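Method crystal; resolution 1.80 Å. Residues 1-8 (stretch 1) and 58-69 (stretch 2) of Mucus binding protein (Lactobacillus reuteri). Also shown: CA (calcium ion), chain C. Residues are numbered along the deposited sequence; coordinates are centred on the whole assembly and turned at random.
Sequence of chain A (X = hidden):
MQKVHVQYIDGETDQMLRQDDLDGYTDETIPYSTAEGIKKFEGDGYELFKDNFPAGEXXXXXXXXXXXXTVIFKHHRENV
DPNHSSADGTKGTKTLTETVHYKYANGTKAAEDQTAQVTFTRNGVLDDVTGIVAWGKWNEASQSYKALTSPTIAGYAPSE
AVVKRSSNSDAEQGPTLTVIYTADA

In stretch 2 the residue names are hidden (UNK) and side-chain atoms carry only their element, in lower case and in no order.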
# COMPACT_ATOMS: atom_id res chain seq x y z
N MET A 1 -2.22 -46.62 18.52
CA MET A 1 -1.89 -45.21 18.86
C MET A 1 -2.91 -44.32 18.13
O MET A 1 -3.46 -44.72 17.10
CB MET A 1 -0.46 -44.91 18.41
CG MET A 1 0.28 -43.94 19.31
SD MET A 1 0.50 -44.62 20.98
CE MET A 1 1.76 -45.82 20.76
N GLN A 2 -3.17 -43.12 18.66
CA GLN A 2 -4.08 -42.17 18.00
C GLN A 2 -3.23 -41.02 17.44
O GLN A 2 -2.12 -40.78 17.92
CB GLN A 2 -5.06 -41.61 19.02
CG GLN A 2 -5.91 -42.68 19.71
CD GLN A 2 -6.64 -43.54 18.70
OE1 GLN A 2 -6.91 -43.08 17.57
NE2 GLN A 2 -6.98 -44.78 19.08
N LYS A 3 -3.76 -40.32 16.45
CA LYS A 3 -3.00 -39.23 15.82
C LYS A 3 -3.80 -37.97 15.82
O LYS A 3 -5.02 -37.98 15.63
CB LYS A 3 -2.63 -39.57 14.37
CG LYS A 3 -1.65 -40.71 14.21
CD LYS A 3 -1.43 -41.00 12.70
CE LYS A 3 -0.00 -41.48 12.44
NZ LYS A 3 1.05 -40.52 12.94
N VAL A 4 -3.10 -36.86 16.01
CA VAL A 4 -3.70 -35.56 16.06
C VAL A 4 -2.90 -34.67 15.11
O VAL A 4 -1.68 -34.82 15.00
CB VAL A 4 -3.61 -34.96 17.49
CG1 VAL A 4 -4.01 -33.49 17.46
CG2 VAL A 4 -4.51 -35.70 18.42
N HIS A 5 -3.57 -33.75 14.43
CA HIS A 5 -2.88 -32.85 13.50
C HIS A 5 -3.33 -31.45 13.80
O HIS A 5 -4.50 -31.16 13.75
CB HIS A 5 -3.27 -33.21 12.05
CG HIS A 5 -3.17 -34.67 11.76
ND1 HIS A 5 -1.96 -35.30 11.55
CD2 HIS A 5 -4.12 -35.63 11.66
CE1 HIS A 5 -2.17 -36.59 11.33
NE2 HIS A 5 -3.48 -36.81 11.39
N VAL A 6 -2.39 -30.56 14.08
CA VAL A 6 -2.78 -29.18 14.36
C VAL A 6 -2.34 -28.32 13.20
O VAL A 6 -1.16 -28.29 12.86
CB VAL A 6 -2.11 -28.67 15.65
CG1 VAL A 6 -2.57 -27.24 15.92
CG2 VAL A 6 -2.44 -29.59 16.81
N GLN A 7 -3.29 -27.64 12.58
CA GLN A 7 -3.01 -27.00 11.29
C GLN A 7 -3.05 -25.49 11.46
O GLN A 7 -4.06 -24.95 11.87
CB GLN A 7 -4.04 -27.45 10.24
CG GLN A 7 -3.95 -28.98 10.00
CD GLN A 7 -5.16 -29.55 9.29
OE1 GLN A 7 -5.05 -30.33 8.32
NE2 GLN A 7 -6.32 -29.17 9.75
N TYR A 8 -1.94 -24.85 11.14
CA TYR A 8 -1.83 -23.39 11.22
C TYR A 8 -2.20 -22.77 9.86
O TYR A 8 -1.58 -23.10 8.84
CB TYR A 8 -0.42 -22.99 11.68
CG TYR A 8 -0.19 -23.37 13.11
CD1 TYR A 8 0.18 -24.67 13.44
CD2 TYR A 8 -0.43 -22.47 14.14
CE1 TYR A 8 0.35 -25.06 14.73
CE2 TYR A 8 -0.25 -22.85 15.48
CZ TYR A 8 0.13 -24.16 15.76
OH TYR A 8 0.32 -24.58 17.05
N UNK A 58 -8.35 -34.57 24.82
CA UNK A 58 -7.74 -35.91 24.84
C UNK A 58 -7.68 -36.59 23.47
O UNK A 58 -8.52 -36.32 22.60
n UNK A 58 -11.89 -38.42 28.09
c UNK A 58 -8.55 -36.86 25.74
c UNK A 58 -10.83 -37.81 27.21
c UNK A 58 -8.66 -36.42 27.19
c UNK A 58 -9.62 -37.32 28.00
N UNK A 59 -6.75 -37.52 23.31
CA UNK A 59 -6.76 -38.42 22.16
C UNK A 59 -8.04 -39.28 22.23
O UNK A 59 -8.40 -39.77 23.31
c UNK A 59 -1.80 -37.28 21.38
c UNK A 59 -2.21 -37.53 22.69
c UNK A 59 -2.58 -37.70 20.32
c UNK A 59 -3.41 -38.18 22.92
c UNK A 59 -5.52 -39.34 22.14
c UNK A 59 -4.21 -38.61 21.87
c UNK A 59 -3.78 -38.37 20.57
N UNK A 60 -8.71 -39.45 21.09
CA UNK A 60 -9.97 -40.22 21.01
C UNK A 60 -9.79 -41.74 21.10
O UNK A 60 -8.70 -42.23 21.33
o UNK A 60 -10.31 -39.62 17.45
c UNK A 60 -10.03 -40.29 18.46
c UNK A 60 -10.75 -39.90 19.74
o UNK A 60 -9.21 -41.25 18.43
N UNK A 61 -10.88 -42.47 20.92
CA UNK A 61 -10.84 -43.92 20.93
C UNK A 61 -11.34 -44.41 19.58
O UNK A 61 -12.15 -45.33 19.51
n UNK A 61 -12.81 -46.56 22.64
c UNK A 61 -11.70 -45.97 22.17
c UNK A 61 -11.73 -44.45 22.05
o UNK A 61 -10.71 -46.61 21.85
N UNK A 62 -10.88 -43.75 18.51
CA UNK A 62 -11.34 -44.03 17.15
C UNK A 62 -10.13 -44.22 16.24
O UNK A 62 -9.50 -43.25 15.82
c UNK A 62 -12.74 -43.08 15.25
o UNK A 62 -12.23 -43.98 14.56
o UNK A 62 -13.65 -42.33 14.84
c UNK A 62 -12.23 -42.87 16.66
N UNK A 63 -9.80 -45.49 16.00
CA UNK A 63 -8.61 -45.88 15.25
C UNK A 63 -8.67 -45.43 13.81
O UNK A 63 -7.64 -45.14 13.21
o UNK A 63 -7.83 -47.18 17.47
c UNK A 63 -8.03 -47.97 16.53
c UNK A 63 -8.47 -47.41 15.22
o UNK A 63 -7.91 -49.22 16.62
N UNK A 64 -9.88 -45.40 13.26
CA UNK A 64 -10.07 -45.19 11.83
C UNK A 64 -9.87 -43.72 11.43
O UNK A 64 -9.43 -43.42 10.31
o UNK A 64 -11.87 -45.00 10.20
c UNK A 64 -12.47 -45.42 12.49
c UNK A 64 -11.45 -45.68 11.39
N UNK A 65 -10.17 -42.81 12.35
CA UNK A 65 -10.14 -41.39 12.06
C UNK A 65 -9.16 -40.62 12.96
O UNK A 65 -9.13 -40.84 14.19
c UNK A 65 -12.55 -41.48 11.32
n UNK A 65 -12.31 -41.39 10.02
o UNK A 65 -13.53 -42.09 11.78
c UNK A 65 -11.54 -40.82 12.24
N UNK A 66 -8.38 -39.73 12.36
CA UNK A 66 -7.51 -38.82 13.11
C UNK A 66 -8.27 -37.57 13.57
O UNK A 66 -9.36 -37.26 13.07
o UNK A 66 -5.52 -40.62 12.49
c UNK A 66 -5.37 -39.53 11.92
c UNK A 66 -6.30 -38.38 12.26
o UNK A 66 -4.47 -39.34 11.07
N UNK A 67 -7.67 -36.84 14.51
CA UNK A 67 -8.24 -35.60 15.01
C UNK A 67 -7.53 -34.44 14.34
O UNK A 67 -6.31 -34.44 14.29
n UNK A 67 -7.87 -37.84 18.91
c UNK A 67 -9.00 -36.49 17.28
c UNK A 67 -8.55 -36.74 18.71
c UNK A 67 -8.07 -35.52 16.53
o UNK A 67 -8.83 -35.94 19.63
N UNK A 68 -8.28 -33.49 13.79
CA UNK A 68 -7.70 -32.29 13.20
C UNK A 68 -8.16 -31.05 13.92
O UNK A 68 -9.36 -30.91 14.21
c UNK A 68 -7.61 -33.35 10.86
c UNK A 68 -6.49 -33.21 10.07
c UNK A 68 -8.11 -32.19 11.71
c UNK A 68 -7.81 -35.66 10.09
c UNK A 68 -6.02 -34.28 9.26
c UNK A 68 -8.27 -34.58 10.87
c UNK A 68 -6.70 -35.52 9.30
N UNK A 69 -7.25 -30.11 14.19
CA UNK A 69 -7.64 -28.84 14.78
C UNK A 69 -6.92 -27.72 14.07
O UNK A 69 -5.69 -27.78 13.92
c UNK A 69 -9.71 -31.01 18.05
o UNK A 69 -9.46 -33.18 19.02
c UNK A 69 -8.92 -32.11 18.34
c UNK A 69 -7.25 -28.80 16.25
c UNK A 69 -7.06 -31.08 17.27
c UNK A 69 -7.60 -32.15 17.96
c UNK A 69 -9.17 -29.94 17.39
c UNK A 69 -7.83 -29.94 17.00
CA CA C . -8.22 -41.46 16.26
O HOH W 1 -5.15 -44.03 14.88
O HOH W 2 -6.12 -41.75 14.94
O HOH W 3 -7.08 -39.46 16.85

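Position 58 carries four carbons in a row ending in nitrogen; this chain points away from stretch 1 and is Lys58. At position 59 one carbon leads to a ring of six carbons, and the ring lies against Gln2 and Val4. With no heteroatom it is Phe59, whose CE1 packs 3.4 Å from Val4 CG2.

Position 60 has two carbons, the second bearing two oxygens, one of which binds the calcium ion. Such a carboxylate on so short a stem is Asp60; its OD1 lies 2.4 Å from CA of the ion and also accepts a hydrogen bond from the backbone N of position 62 at 3.0 Å. Position 61 has two carbons ending in one oxygen and one nitrogen, directed away from stretch 1: Asn61. Two carbons and two oxygens recur at position 62, Asp62, but here the backbone O is the calcium ligand, at 2.2 Å from CA of the ion. The same atom set at position 63 reaches the amide of Gln2, and it is Asp63: Gln2 NE2 donates to Asp63 OD1 at 3.0 Å.

Position 64 branches at its first carbon into one oxygen and one carbon, touches nothing on stretch 1, and is Thr64. Position 65, two carbons with an oxygen and a nitrogen, is Asn65; its backbone O binds the ion at 2.4 Å from CA of the ion.

At position 66 two carbons carry two oxygens, one of them at the edge of the His5 ring. This is Asp66, and His5 NE2 donates to its OD2 at 2.7 Å in a nearly straight bond. Position 67 has three carbons, the third with an oxygen and a nitrogen, on the same sheet face as Val4: Gln67. A carbon and a plain six-carbon ring at position 68 give Phe68, which presents one ring face to His5 CD2, 3.3 Å from Phe68 CE1. Position 69 adds one oxygen to such a ring and is Tyr69, its ring edge meeting Val4, with CE2 3.9 Å from Val4 CG1.

The contact joins a parallel sheet to a calcium site. Gln67 N to Lys3 O (3.1 Å), His5 N to Gln67 O (2.8 Å), Tyr69 N to His5 O (3.0 Å) and Gln7 N to Tyr69 O (2.8 Å) form the backbone ladder. Beyond its start, Gln2 OE1 binds CA of the ion at 2.5 Å, so the calcium ties the first strand directly to the loop. Water 2 bridges Lys3 N (3.1 Å from its O) and the ion, reinforcing that link.

Stretch 2 58-69: KFDNDDTNDQFY
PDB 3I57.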